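PDB 4J32: putative periplasmic protein from Salmonella enterica subsp. enterica serovar Typhimurium, which probably protects the bacterium from its own type VI secretion amidase effector Tae4, a peptidoglycan hydrolase, by binding it in the periplasm as an immunity protein. Local coordinates for residues L13-A18 and E93-R98; C22-Y27 and N34-T39; H55-I60 and I83-D88. All coordinates share one frame; numbering follows the deposited sequence. Where two conformers were deposited one is given.

Contact 1: L13-A18 and E93-R98; sequences LLKNWA and ELIKRR
Leu14 and Ile95 form the centre of the apolar packing, running past each other in opposite directions. CB of Leu14 lies 3.9 Å from CD1 of Ile95, while the CD1 methyl of Leu14 approaches the branch methyl CG2 of Ile95 at 4.0 Å. Ile95 keeps CG1 beside its backbone N (chi1 -69°), which carries CD1 across to the next side chain of the other helix: Lys15 CG meets Ile95 CD1 at 3.8 Å. Lys15 thus touches Ile95 through the base of its chain, which is extended beyond CG. Arg98 adds a further aliphatic touch through its CD, 3.6 Å from Leu14 CD1, the two side chains crossing at a slant.

In the all-helical immunity-protein fold, the contact joins the first half of helix 10-26 to the C-terminal part of helix 89-96. Leu14 and Ile95 are the nearest pair, their CA atoms 7.0 Å apart.

The polar end of Arg98 bonds elsewhere. The guanidinium turns back on its own segment: Arg98 NH1 donates to Ile95 O at 2.8 Å with an N-H...O angle of 154°. That oxygen lies 10° out of the guanidinium plane, whereas the donor stands above the carbonyl plane. Arg98 NH2 holds a citrate, probably from the crystallisation liquor.

Contact 2: C22-Y27 and N34-T39; sequences CLALVY and NDARAT
An antiparallel helical hairpin brings Ala24 and Ala36 together, pairing the end of helix 10-26 with helix 30-46. The local axes approach to 7.9 Å with 159° between their directions, and the nearest CA atoms, those of Ala24 and Ala36, are 4.9 Å apart. Two methyl groups permit this closeness: Ala24 CB lies 3.7 Å from Ala36 CB. The Ala36 methyl also presses against the facing backbone, 3.5 Å from Ala24 N. On one flank Leu23 CB adds a looser touch on Ala36 CB at 4.2 Å.

Arg37 borders the other flank. Its CG, set beside the backbone N (chi1 -77°), meets Ala24 CB at 3.8 Å, and the extended chain then takes NE to a water. Arg37 NE donates to water 1 at 3.0 Å, with the water at the edge of the guanidinium and in its plane; the water in turn gives a weak bond to Ala24 O, also at 3.0 Å. Lys33 NZ donates to the same carbonyl oxygen. Arg37 NH2 binds 2-ethoxyethanol, and this side chain packs on Gln54 of the neighbouring chain of the putative cytoplasmic protein. Small residues at the point of nearest approach are characteristic of closely packed helices such as this alanine-lined hairpin.

Contact 3: H55-I60 and I83-D88; sequences HEIDEI and IDFIHD
Phe85 reaches from helix 78-86 to Ile60 and Ile57 of helix 51-65, and its CB points toward that helix. With CG anti to the backbone N (chi1 167°), the ring is carried across the gap, and the atoms along one side of it make the contact. CD1 comes first, 4.0 Å from Ile60 CG2. Next, CE1 meets that same methyl at 3.5 Å, with CG2 lying at the ring edge and close to its plane, so this is edge packing. Ile60 C also lies near CE1, at 3.7 Å.

The two segments thereby join helix 51-65 to the C-terminal end of helix 78-86 and the turn that follows, in the interior of the all-helical immunity domain. At the far end of the ring, CZ is 3.9 Å from Ile57 CG2, again at the edge in plane, and 3.6 Å from the backbone oxygen Ile57 O, which approaches obliquely. Both isoleucine side chains cross that of Phe85 at about a right angle. Ala18 and Cys22 of helix 10-26 also pack against the phenylalanine.

Ile60 CG2 has a second neighbour, Asp88 OD1, at 3.7 Å. Asp88 is the N-cap of helix 89-96: OD1 accepts from Leu91 N, while OD2 is hydrogen-bonded to Tyr64 OH, so partners at both oxygens fix the rotation of the carboxylate beside the methyl.

Overall arrangement
Helix 10-26 is shared by contacts 1 and 2, whose centres lie about 17 Å apart on opposite sides of the chain's centre. Contact 3 falls about 9 Å from contact 1 and about 13 Å from contact 2, centre to centre, and touches both: Ala18 CB meets Ile57 CG2 at 3.6 Å, and Cys22 CB meets Phe85 CD2 at 3.6 Å. The Cys22-Cys82 disulfide adds a covalent tie between helices 10-26 and 78-86. Leu25 of segment 22-27 and Arg37 of contact 2 line, with Lys33, the pocket holding 2-ethoxyethanol, probably from the crystallisation liquor. Arg37 and His55 of segment 55-60 also meet the putative cytoplasmic protein, presumably the Tae4 effector.

Contact 1: L13-A18 and E93-R98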
ATOM      1  N   LEU B  13      12.165  -4.367  -8.885  1.00 18.09           N
ATOM      2  CA  LEU B  13      11.643  -5.470  -8.037  1.00 16.76           C
ATOM      3  C   LEU B  13      11.929  -5.206  -6.556  1.00 16.72           C
ATOM      4  O   LEU B  13      11.086  -5.457  -5.694  1.00 15.93           O
ATOM      5  CB  LEU B  13      12.234  -6.828  -8.436  1.00 17.23           C
ATOM      6  CG  LEU B  13      11.833  -7.456  -9.769  1.00 18.27           C
ATOM      7  CD1 LEU B  13      12.734  -8.657 -10.063  1.00 18.38           C
ATOM      8  CD2 LEU B  13      10.352  -7.889  -9.746  1.00 17.97           C
ATOM      9  N   LEU B  14      13.125  -4.719  -6.257  1.00 17.34           N
ATOM     10  CA  LEU B  14      13.522  -4.499  -4.852  1.00 17.50           C
ATOM     11  C   LEU B  14      12.730  -3.346  -4.232  1.00 17.19           C
ATOM     12  O   LEU B  14      12.336  -3.414  -3.069  1.00 16.93           O
ATOM     13  CB  LEU B  14      15.031  -4.244  -4.746  1.00 17.78           C
ATOM     14  CG  LEU B  14      15.866  -5.511  -5.012  1.00 19.60           C
ATOM     15  CD1 LEU B  14      17.336  -5.137  -5.253  1.00 19.85           C
ATOM     16  CD2 LEU B  14      15.744  -6.487  -3.860  1.00 21.00           C
ATOM     17  N   LYS B  15      12.496  -2.304  -5.013  1.00 16.96           N
ATOM     18  CA  LYS B  15      11.644  -1.199  -4.568  1.00 17.39           C
ATOM     19  C   LYS B  15      10.187  -1.675  -4.396  1.00 16.78           C
ATOM     20  O   LYS B  15       9.523  -1.300  -3.440  1.00 16.76           O
ATOM     21  CB  LYS B  15      11.737  -0.034  -5.554  1.00 19.36           C
ATOM     22  CG  LYS B  15      13.114   0.667  -5.528  1.00 22.09           C
ATOM     23  CD  LYS B  15      13.358   1.500  -6.784  1.00 28.64           C
ATOM     24  CE  LYS B  15      14.777   2.117  -6.758  1.00 30.95           C
ATOM     25  NZ  LYS B  15      15.016   3.035  -7.906  1.00 36.78           N
ATOM     26  N   ASN B  16       9.727  -2.548  -5.284  1.00 16.81           N
ATOM     27  CA  ASN B  16       8.359  -3.099  -5.170  1.00 16.41           C
ATOM     28  C   ASN B  16       8.225  -3.959  -3.939  1.00 16.49           C
ATOM     29  O   ASN B  16       7.202  -3.894  -3.234  1.00 16.64           O
ATOM     30  CB  ASN B  16       7.958  -3.902  -6.417  1.00 16.72           C
ATOM     31  CG  ASN B  16       7.788  -3.047  -7.667  1.00 17.12           C
ATOM     32  OD1 ASN B  16       7.796  -1.818  -7.628  1.00 17.89           O
ATOM     33  ND2 ASN B  16       7.641  -3.718  -8.806  1.00 18.43           N
ATOM     34  N   TRP B  17       9.257  -4.791  -3.696  1.00 15.99           N
ATOM     35  CA  TRP B  17       9.366  -5.569  -2.472  1.00 16.20           C
ATOM     36  C   TRP B  17       9.332  -4.666  -1.246  1.00 16.19           C
ATOM     37  O   TRP B  17       8.605  -4.934  -0.296  1.00 15.31           O
ATOM     38  CB  TRP B  17      10.641  -6.453  -2.460  1.00 15.66           C
ATOM     39  CG  TRP B  17      10.565  -7.505  -1.374  1.00 17.47           C
ATOM     40  CD1 TRP B  17      10.110  -8.778  -1.519  1.00 17.65           C
ATOM     41  CD2 TRP B  17      10.903  -7.353   0.009  1.00 17.73           C
ATOM     42  NE1 TRP B  17      10.146  -9.437  -0.321  1.00 16.52           N
ATOM     43  CE2 TRP B  17      10.625  -8.587   0.642  1.00 17.42           C
ATOM     44  CE3 TRP B  17      11.434  -6.296   0.776  1.00 18.24           C
ATOM     45  CZ2 TRP B  17      10.855  -8.810   2.017  1.00 16.59           C
ATOM     46  CZ3 TRP B  17      11.655  -6.507   2.138  1.00 17.17           C
ATOM     47  CH2 TRP B  17      11.376  -7.761   2.750  1.00 18.29           C
ATOM     48  N   ALA B  18      10.144  -3.613  -1.254  1.00 15.83           N
ATOM     49  CA  ALA B  18      10.196  -2.706  -0.107  1.00 16.57           C
ATOM     50  C   ALA B  18       8.789  -2.168   0.244  1.00 16.55           C
ATOM     51  O   ALA B  18       8.366  -2.186   1.423  1.00 16.90           O
ATOM     52  CB  ALA B  18      11.179  -1.550  -0.406  1.00 16.57           C
ATOM     53  N   GLU B  93      19.968   3.963  -1.784  1.00 24.07           N
ATOM     54  CA  GLU B  93      21.410   3.697  -1.848  1.00 25.18           C
ATOM     55  C   GLU B  93      21.748   2.227  -1.644  1.00 24.09           C
ATOM     56  O   GLU B  93      22.600   1.685  -2.335  1.00 23.59           O
ATOM     57  CB  GLU B  93      22.186   4.586  -0.862  1.00 27.91           C
ATOM     58  CG  GLU B  93      22.099   6.069  -1.199  1.00 32.93           C
ATOM     59  CD  GLU B  93      22.475   6.387  -2.653  1.00 41.40           C
ATOM     60  OE1 GLU B  93      23.554   5.952  -3.129  1.00 43.82           O
ATOM     61  OE2 GLU B  93      21.678   7.085  -3.325  1.00 46.72           O
ATOM     62  N   LEU B  94      21.063   1.580  -0.701  1.00 22.79           N
ATOM     63  CA  LEU B  94      21.214   0.140  -0.466  1.00 22.73           C
ATOM     64  C   LEU B  94      20.974  -0.665  -1.754  1.00 21.69           C
ATOM     65  O   LEU B  94      21.738  -1.575  -2.101  1.00 21.33           O
ATOM     66  CB  LEU B  94      20.213  -0.326   0.599  1.00 21.21           C
ATOM     67  CG  LEU B  94      20.112  -1.825   0.906  1.00 22.18           C
ATOM     68  CD1 LEU B  94      21.427  -2.341   1.578  1.00 22.51           C
ATOM     69  CD2 LEU B  94      18.914  -2.119   1.799  1.00 21.87           C
ATOM     70  N   ILE B  95      19.897  -0.319  -2.438  1.00 20.78           N
ATOM     71  CA  ILE B  95      19.528  -1.015  -3.665  1.00 21.03           C
ATOM     72  C   ILE B  95      20.541  -0.732  -4.770  1.00 22.67           C
ATOM     73  O   ILE B  95      20.917  -1.631  -5.534  1.00 22.96           O
ATOM     74  CB  ILE B  95      18.065  -0.674  -4.062  1.00 19.68           C
ATOM     75  CG1 ILE B  95      17.116  -1.308  -3.039  1.00 19.62           C
ATOM     76  CG2 ILE B  95      17.730  -1.173  -5.515  1.00 20.32           C
ATOM     77  CD1 ILE B  95      15.684  -0.789  -3.071  1.00 17.63           C
ATOM     78  N   LYS B  96      20.985   0.516  -4.865  1.00 24.67           N
ATOM     79  CA  LYS B  96      21.928   0.895  -5.917  1.00 27.51           C
ATOM     80  C   LYS B  96      23.312   0.276  -5.710  1.00 28.66           C
ATOM     81  O   LYS B  96      24.017  -0.023  -6.697  1.00 29.15           O
ATOM     82  CB  LYS B  96      22.020   2.422  -6.017  1.00 28.42           C
ATOM     83  CG  LYS B  96      22.760   2.932  -7.266  1.00 33.74           C
ATOM     84  CD  LYS B  96      23.154   4.395  -7.135  1.00 34.84           C
ATOM     85  CE  LYS B  96      21.949   5.306  -6.948  1.00 38.99           C
ATOM     86  NZ  LYS B  96      22.422   6.696  -6.674  1.00 44.22           N
ATOM     87  N   ARG B  97      23.683   0.090  -4.430  1.00 27.83           N
ATOM     88  CA  ARG B  97      24.970  -0.505  -3.994  1.00 29.21           C
ATOM     89  C   ARG B  97      25.072  -1.978  -4.233  1.00 27.04           C
ATOM     90  O   ARG B  97      26.157  -2.533  -4.086  1.00 27.55           O
ATOM     91  CB  ARG B  97      25.136  -0.415  -2.450  1.00 29.48           C
ATOM     92  CG  ARG B  97      25.762   0.782  -1.881  1.00 34.28           C
ATOM     93  CD  ARG B  97      26.420   0.474  -0.511  1.00 33.58           C
ATOM     94  NE  ARG B  97      25.498   0.079   0.561  1.00 30.72           N
ATOM     95  CZ  ARG B  97      24.684   0.897   1.223  1.00 30.96           C
ATOM     96  NH1 ARG B  97      24.604   2.197   0.922  1.00 31.39           N
ATOM     97  NH2 ARG B  97      23.910   0.409   2.184  1.00 29.71           N
ATOM     98  N   ARG B  98      23.946  -2.640  -4.490  1.00 25.30           N
ATOM     99  CA  ARG B  98      23.868  -4.076  -4.311  1.00 24.26           C
ATOM    100  C   ARG B  98      24.950  -4.855  -5.072  1.00 25.85           C
ATOM    101  O   ARG B  98      25.324  -4.508  -6.207  1.00 26.75           O
ATOM    102  CB  ARG B  98      22.465  -4.582  -4.662  1.00 22.78           C
ATOM    103  CG  ARG B  98      22.158  -4.565  -6.151  1.00 21.96           C
ATOM    104  CD  ARG B  98      20.694  -4.907  -6.455  1.00 21.95           C
ATOM    105  NE  ARG B  98      20.517  -4.916  -7.903  1.00 21.73           N
ATOM    106  CZ  ARG B  98      20.374  -3.827  -8.664  1.00 24.44           C
ATOM    107  NH1 ARG B  98      20.307  -2.609  -8.125  1.00 23.64           N
ATOM    108  NH2 ARG B  98      20.266  -3.955  -9.981  1.00 26.00           N
TER

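Contact 2: C22-Y27 and N34-T39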
ATOM      1  N   CYS B  22       6.587  -3.280   3.564  1.00 17.86           N
ATOM      2  CA  CYS B  22       6.245  -2.258   4.557  1.00 18.21           C
ATOM      3  C   CYS B  22       4.732  -2.257   4.833  1.00 17.99           C
ATOM      4  O   CYS B  22       4.292  -2.153   5.993  1.00 17.60           O
ATOM      5  CB  CYS B  22       6.703  -0.895   4.070  1.00 18.77           C
ATOM      6  SG  CYS B  22       6.351   0.437   5.236  1.00 20.07           S
ATOM      7  N   LEU B  23       3.945  -2.406   3.773  1.00 17.54           N
ATOM      8  CA  LEU B  23       2.477  -2.456   3.936  1.00 18.30           C
ATOM      9  C   LEU B  23       2.072  -3.681   4.778  1.00 19.38           C
ATOM     10  O   LEU B  23       1.186  -3.590   5.644  1.00 20.49           O
ATOM     11  CB  LEU B  23       1.798  -2.438   2.560  1.00 17.90           C
ATOM     12  CG  LEU B  23       1.966  -1.162   1.727  1.00 17.08           C
ATOM     13  CD1 LEU B  23       1.424  -1.366   0.275  1.00 18.84           C
ATOM     14  CD2 LEU B  23       1.267   0.052   2.431  1.00 18.55           C
ATOM     15  N   ALA B  24       2.761  -4.808   4.567  1.00 18.91           N
ATOM     16  CA  ALA B  24       2.563  -6.004   5.388  1.00 20.22           C
ATOM     17  C   ALA B  24       2.899  -5.767   6.856  1.00 21.16           C
ATOM     18  O   ALA B  24       2.338  -6.419   7.734  1.00 23.21           O
ATOM     19  CB  ALA B  24       3.407  -7.169   4.859  1.00 20.08           C
ATOM     20  N   LEU B  25       3.858  -4.876   7.122  1.00 20.00           N
ATOM     21  CA  LEU B  25       4.178  -4.530   8.504  1.00 20.87           C
ATOM     22  C   LEU B  25       3.158  -3.625   9.194  1.00 21.60           C
ATOM     23  O   LEU B  25       2.856  -3.825  10.377  1.00 22.22           O
ATOM     24  CB  LEU B  25       5.553  -3.847   8.600  1.00 20.69           C
ATOM     25  CG  LEU B  25       6.789  -4.642   8.166  1.00 21.21           C
ATOM     26  CD1 LEU B  25       8.049  -3.766   8.313  1.00 21.81           C
ATOM     27  CD2 LEU B  25       6.913  -5.928   8.964  1.00 23.74           C
ATOM     28  N   VAL B  26       2.682  -2.603   8.500  1.00 19.80           N
ATOM     29  CA  VAL B  26       1.922  -1.536   9.162  1.00 21.75           C
ATOM     30  C   VAL B  26       0.434  -1.827   9.383  1.00 22.98           C
ATOM     31  O   VAL B  26      -0.166  -1.285  10.301  1.00 24.76           O
ATOM     32  CB  VAL B  26       2.096  -0.136   8.490  1.00 21.16           C
ATOM     33  CG1 VAL B  26       3.608   0.286   8.460  1.00 21.96           C
ATOM     34  CG2 VAL B  26       1.498  -0.105   7.089  1.00 19.14           C
ATOM     35  N   TYR B  27      -0.145  -2.671   8.545  1.00 23.31           N
ATOM     36  CA  TYR B  27      -1.587  -2.918   8.598  1.00 25.21           C
ATOM     37  C   TYR B  27      -1.893  -4.067   9.555  1.00 27.36           C
ATOM     38  O   TYR B  27      -1.120  -5.020   9.623  1.00 29.29           O
ATOM     39  CB  TYR B  27      -2.079  -3.281   7.199  1.00 24.23           C
ATOM     40  CG  TYR B  27      -2.073  -2.148   6.180  1.00 23.32           C
ATOM     41  CD1 TYR B  27      -2.459  -0.835   6.523  1.00 21.42           C
ATOM     42  CD2 TYR B  27      -1.722  -2.413   4.865  1.00 21.00           C
ATOM     43  CE1 TYR B  27      -2.481   0.182   5.550  1.00 21.22           C
ATOM     44  CE2 TYR B  27      -1.755  -1.425   3.886  1.00 22.31           C
ATOM     45  CZ  TYR B  27      -2.117  -0.127   4.231  1.00 21.97           C
ATOM     46  OH  TYR B  27      -2.131   0.798   3.208  1.00 20.53           O
ATOM     47  N   ASN B  34      -1.647 -10.566   4.836  1.00 20.70           N
ATOM     48  CA  ASN B  34      -1.298 -11.751   4.041  1.00 21.60           C
ATOM     49  C   ASN B  34      -1.191 -11.435   2.553  1.00 20.12           C
ATOM     50  O   ASN B  34      -0.363 -12.003   1.846  1.00 20.24           O
ATOM     51  CB  ASN B  34      -2.292 -12.890   4.267  1.00 23.62           C
ATOM     52  CG  ASN B  34      -2.080 -13.583   5.603  1.00 28.09           C
ATOM     53  OD1 ASN B  34      -0.938 -13.696   6.083  1.00 31.90           O
ATOM     54  ND2 ASN B  34      -3.162 -14.063   6.196  1.00 29.81           N
ATOM     55  N   ASP B  35      -2.027 -10.519   2.092  1.00 19.67           N
ATOM     56  CA  ASP B  35      -2.022 -10.087   0.698  1.00 18.67           C
ATOM     57  C   ASP B  35      -0.726  -9.341   0.355  1.00 17.75           C
ATOM     58  O   ASP B  35      -0.078  -9.616  -0.670  1.00 17.16           O
ATOM     59  CB  ASP B  35      -3.231  -9.173   0.449  1.00 19.03           C
ATOM     60  CG  ASP B  35      -3.355  -8.767  -1.014  1.00 19.41           C
ATOM     61  OD1 ASP B  35      -4.218  -9.353  -1.711  1.00 20.89           O
ATOM     62  OD2 ASP B  35      -2.571  -7.887  -1.443  1.00 19.95           O
ATOM     63  N   ALA B  36      -0.340  -8.406   1.220  1.00 16.96           N
ATOM     64  CA  ALA B  36       0.907  -7.679   1.057  1.00 17.00           C
ATOM     65  C   ALA B  36       2.124  -8.622   1.137  1.00 17.40           C
ATOM     66  O   ALA B  36       3.057  -8.470   0.354  1.00 16.76           O
ATOM     67  CB  ALA B  36       1.006  -6.519   2.072  1.00 16.97           C
ATOM     68  N   ARG B  37       2.096  -9.597   2.044  1.00 18.01           N
ATOM     69  CA  ARG B  37       3.169 -10.613   2.136  1.00 18.11           C
ATOM     70  C   ARG B  37       3.248 -11.450   0.862  1.00 18.21           C
ATOM     71  O   ARG B  37       4.328 -11.743   0.371  1.00 18.61           O
ATOM     72  CB  ARG B  37       2.925 -11.561   3.297  1.00 19.62           C
ATOM     73  CG  ARG B  37       3.250 -10.994   4.621  1.00 20.58           C
ATOM     74  CD  ARG B  37       2.986 -12.089   5.659  1.00 24.35           C
ATOM     75  NE  ARG B  37       3.509 -11.688   6.955  1.00 29.79           N
ATOM     76  CZ  ARG B  37       3.754 -12.529   7.959  1.00 35.41           C
ATOM     77  NH1 ARG B  37       3.507 -13.829   7.829  1.00 35.78           N
ATOM     78  NH2 ARG B  37       4.248 -12.066   9.106  1.00 38.75           N
ATOM     79  N   ALA B  38       2.096 -11.861   0.347  1.00 18.50           N
ATOM     80  CA  ALA B  38       2.065 -12.694  -0.873  1.00 18.47           C
ATOM     81  C   ALA B  38       2.632 -11.904  -2.044  1.00 17.76           C
ATOM     82  O   ALA B  38       3.429 -12.434  -2.849  1.00 17.54           O
ATOM     83  CB  ALA B  38       0.645 -13.142  -1.175  1.00 18.79           C
ATOM     84  N   THR B  39       2.214 -10.640  -2.136  1.00 16.84           N
ATOM     85  CA  THR B  39       2.677  -9.724  -3.168  1.00 16.71           C
ATOM     86  C   THR B  39       4.199  -9.532  -3.063  1.00 16.43           C
ATOM     87  O   THR B  39       4.922  -9.641  -4.063  1.00 16.41           O
ATOM     88  CB  THR B  39       1.911  -8.369  -3.068  1.00 16.66           C
ATOM     89  OG1 THR B  39       0.525  -8.590  -3.366  1.00 17.62           O
ATOM     90  CG2 THR B  39       2.487  -7.319  -4.045  1.00 16.02           C
TER
HETATM   91  O   HOH W   1       3.970  -8.918   7.970  1.00 37.49           O

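Contact 3: H55-I60 and I83-D88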
ATOM      1  N   HIS B  55      16.256  -8.704   4.234  1.00 18.71           N
ATOM      2  CA  HIS B  55      16.384  -8.489   5.681  1.00 18.48           C
ATOM      3  C   HIS B  55      16.832  -7.053   5.975  1.00 19.37           C
ATOM      4  O   HIS B  55      16.365  -6.439   6.942  1.00 19.53           O
ATOM      5  CB  HIS B  55      17.392  -9.454   6.334  1.00 20.09           C
ATOM      6  CG  HIS B  55      17.044 -10.904   6.212  1.00 19.25           C
ATOM      7  ND1 HIS B  55      17.913 -11.902   6.612  1.00 23.39           N
ATOM      8  CD2 HIS B  55      15.951 -11.532   5.710  1.00 20.45           C
ATOM      9  CE1 HIS B  55      17.359 -13.080   6.378  1.00 23.80           C
ATOM     10  NE2 HIS B  55      16.176 -12.885   5.822  1.00 20.84           N
ATOM     11  N   GLU B  56      17.753  -6.526   5.162  1.00 18.40           N
ATOM     12  CA  GLU B  56      18.211  -5.142   5.372  1.00 19.23           C
ATOM     13  C   GLU B  56      17.134  -4.109   4.974  1.00 18.70           C
ATOM     14  O   GLU B  56      16.978  -3.086   5.634  1.00 19.34           O
ATOM     15  CB  GLU B  56      19.501  -4.875   4.593  1.00 19.78           C
ATOM     16  CG  GLU B  56      20.231  -3.585   5.046  1.00 21.34           C
ATOM     17  CD  GLU B  56      20.653  -3.543   6.515  1.00 25.99           C
ATOM     18  OE1 GLU B  56      20.632  -4.576   7.242  1.00 25.01           O
ATOM     19  OE2 GLU B  56      21.059  -2.437   6.959  1.00 27.05           O
ATOM     20  N   ILE B  57      16.429  -4.360   3.879  1.00 17.15           N
ATOM     21  CA  ILE B  57      15.268  -3.534   3.512  1.00 17.21           C
ATOM     22  C   ILE B  57      14.266  -3.492   4.682  1.00 18.68           C
ATOM     23  O   ILE B  57      13.772  -2.421   5.057  1.00 18.49           O
ATOM     24  CB  ILE B  57      14.598  -4.020   2.220  1.00 16.81           C
ATOM     25  CG1 ILE B  57      15.570  -3.820   1.052  1.00 16.68           C
ATOM     26  CG2 ILE B  57      13.283  -3.232   1.954  1.00 16.24           C
ATOM     27  CD1 ILE B  57      15.134  -4.455  -0.313  1.00 17.45           C
ATOM     28  N   ASP B  58      13.986  -4.657   5.258  1.00 18.12           N
ATOM     29  CA  ASP B  58      13.167  -4.729   6.489  1.00 19.93           C
ATOM     30  C   ASP B  58      13.706  -3.890   7.645  1.00 21.06           C
ATOM     31  O   ASP B  58      12.912  -3.233   8.332  1.00 21.32           O
ATOM     32  CB  ASP B  58      12.993  -6.186   6.940  1.00 20.28           C
ATOM     33  CG  ASP B  58      12.267  -6.314   8.275  1.00 23.67           C
ATOM     34  OD1 ASP B  58      11.021  -6.147   8.307  1.00 23.89           O
ATOM     35  OD2 ASP B  58      12.939  -6.599   9.297  1.00 25.68           O
ATOM     36  N   GLU B  59      15.024  -3.907   7.879  1.00 20.96           N
ATOM     37  CA  GLU B  59      15.613  -3.070   8.943  1.00 23.00           C
ATOM     38  C   GLU B  59      15.265  -1.597   8.748  1.00 22.41           C
ATOM     39  O   GLU B  59      14.972  -0.872   9.723  1.00 22.79           O
ATOM     40  CB  GLU B  59      17.144  -3.240   9.014  1.00 24.24           C
ATOM     41  CG  GLU B  59      17.601  -4.587   9.556  1.00 26.00           C
ATOM     42  CD  GLU B  59      17.214  -4.794  11.011  1.00 33.59           C
ATOM     43  OE1 GLU B  59      16.967  -5.956  11.393  1.00 39.63           O
ATOM     44  OE2 GLU B  59      17.179  -3.811  11.772  1.00 34.17           O
ATOM     45  N   ILE B  60      15.304  -1.147   7.496  1.00 20.96           N
ATOM     46  CA  ILE B  60      14.975   0.258   7.194  1.00 21.63           C
ATOM     47  C   ILE B  60      13.473   0.487   7.314  1.00 21.06           C
ATOM     48  O   ILE B  60      13.047   1.499   7.877  1.00 21.09           O
ATOM     49  CB  ILE B  60      15.516   0.716   5.809  1.00 21.50           C
ATOM     50  CG1 ILE B  60      17.020   0.426   5.721  1.00 21.84           C
ATOM     51  CG2 ILE B  60      15.205   2.216   5.561  1.00 21.18           C
ATOM     52  CD1 ILE B  60      17.616   0.600   4.285  1.00 23.73           C
ATOM     53  N   ILE B  83       4.735   5.080   2.369  1.00 16.80           N
ATOM     54  CA  ILE B  83       4.998   5.990   1.246  1.00 17.15           C
ATOM     55  C   ILE B  83       6.261   6.828   1.556  1.00 17.69           C
ATOM     56  O   ILE B  83       7.127   7.002   0.694  1.00 17.36           O
ATOM     57  CB  ILE B  83       3.752   6.864   0.898  1.00 17.30           C
ATOM     58  CG1 ILE B  83       2.674   5.958   0.247  1.00 18.55           C
ATOM     59  CG2 ILE B  83       4.142   8.013  -0.073  1.00 18.84           C
ATOM     60  CD1 ILE B  83       1.332   6.562   0.074  1.00 22.14           C
ATOM     61  N   ASP B  84       6.384   7.294   2.792  1.00 17.33           N
ATOM     62  CA  ASP B  84       7.601   8.015   3.174  1.00 17.92           C
ATOM     63  C   ASP B  84       8.807   7.064   3.064  1.00 17.83           C
ATOM     64  O   ASP B  84       9.900   7.459   2.611  1.00 19.45           O
ATOM     65  CB  ASP B  84       7.482   8.572   4.601  1.00 18.10           C
ATOM     66  CG  ASP B  84       6.568   9.806   4.684  1.00 18.74           C
ATOM     67  OD1 ASP B  84       6.175  10.364   3.618  1.00 19.05           O
ATOM     68  OD2 ASP B  84       6.297  10.252   5.827  1.00 19.78           O
ATOM     69  N   PHE B  85       8.620   5.840   3.530  1.00 17.15           N
ATOM     70  CA  PHE B  85       9.706   4.835   3.501  1.00 17.97           C
ATOM     71  C   PHE B  85      10.263   4.647   2.091  1.00 17.60           C
ATOM     72  O   PHE B  85      11.479   4.609   1.912  1.00 18.66           O
ATOM     73  CB  PHE B  85       9.184   3.499   4.035  1.00 18.02           C
ATOM     74  CG  PHE B  85      10.104   2.309   3.772  1.00 17.19           C
ATOM     75  CD1 PHE B  85      11.460   2.356   4.113  1.00 18.46           C
ATOM     76  CD2 PHE B  85       9.581   1.120   3.229  1.00 18.32           C
ATOM     77  CE1 PHE B  85      12.314   1.229   3.881  1.00 18.51           C
ATOM     78  CE2 PHE B  85      10.416  -0.011   3.014  1.00 17.81           C
ATOM     79  CZ  PHE B  85      11.772   0.057   3.331  1.00 16.30           C
ATOM     80  N   ILE B  86       9.392   4.541   1.083  1.00 17.42           N
ATOM     81  CA  ILE B  86       9.899   4.201  -0.249  0.50 17.53           C
ATOM     82  C   ILE B  86      10.666   5.350  -0.906  1.00 19.23           C
ATOM     83  O   ILE B  86      11.343   5.141  -1.927  1.00 20.23           O
ATOM     84  CB  ILE B  86       8.833   3.565  -1.171  0.50 16.42           C
ATOM     85  CG1 ILE B  86       7.646   4.519  -1.402  0.50 16.24           C
ATOM     86  CG2 ILE B  86       8.381   2.238  -0.578  0.50 15.88           C
ATOM     87  CD1 ILE B  86       6.774   4.153  -2.618  0.50 17.56           C
ATOM     88  N   HIS B  87      10.616   6.536  -0.287  1.00 17.83           N
ATOM     89  CA  HIS B  87      11.437   7.690  -0.704  1.00 19.54           C
ATOM     90  C   HIS B  87      12.752   7.816   0.074  1.00 20.31           C
ATOM     91  O   HIS B  87      13.546   8.752  -0.150  1.00 21.14           O
ATOM     92  CB  HIS B  87      10.631   8.986  -0.572  1.00 19.28           C
ATOM     93  CG  HIS B  87       9.468   9.057  -1.521  1.00 19.59           C
ATOM     94  ND1 HIS B  87       8.243   8.505  -1.228  1.00 21.14           N
ATOM     95  CD2 HIS B  87       9.348   9.615  -2.751  1.00 23.19           C
ATOM     96  CE1 HIS B  87       7.417   8.706  -2.244  1.00 22.88           C
ATOM     97  NE2 HIS B  87       8.062   9.379  -3.180  1.00 22.69           N
ATOM     98  N   ASP B  88      12.978   6.889   0.997  1.00 20.06           N
ATOM     99  CA  ASP B  88      14.144   6.965   1.896  1.00 21.48           C
ATOM    100  C   ASP B  88      15.463   6.845   1.125  1.00 22.51           C
ATOM    101  O   ASP B  88      15.622   5.957   0.293  1.00 20.96           O
ATOM    102  CB  ASP B  88      14.015   5.899   2.996  1.00 21.25           C
ATOM    103  CG  ASP B  88      15.171   5.908   3.958  1.00 24.35           C
ATOM    104  OD1 ASP B  88      16.149   5.215   3.649  1.00 25.72           O
ATOM    105  OD2 ASP B  88      15.112   6.591   5.010  1.00 24.20           O
TER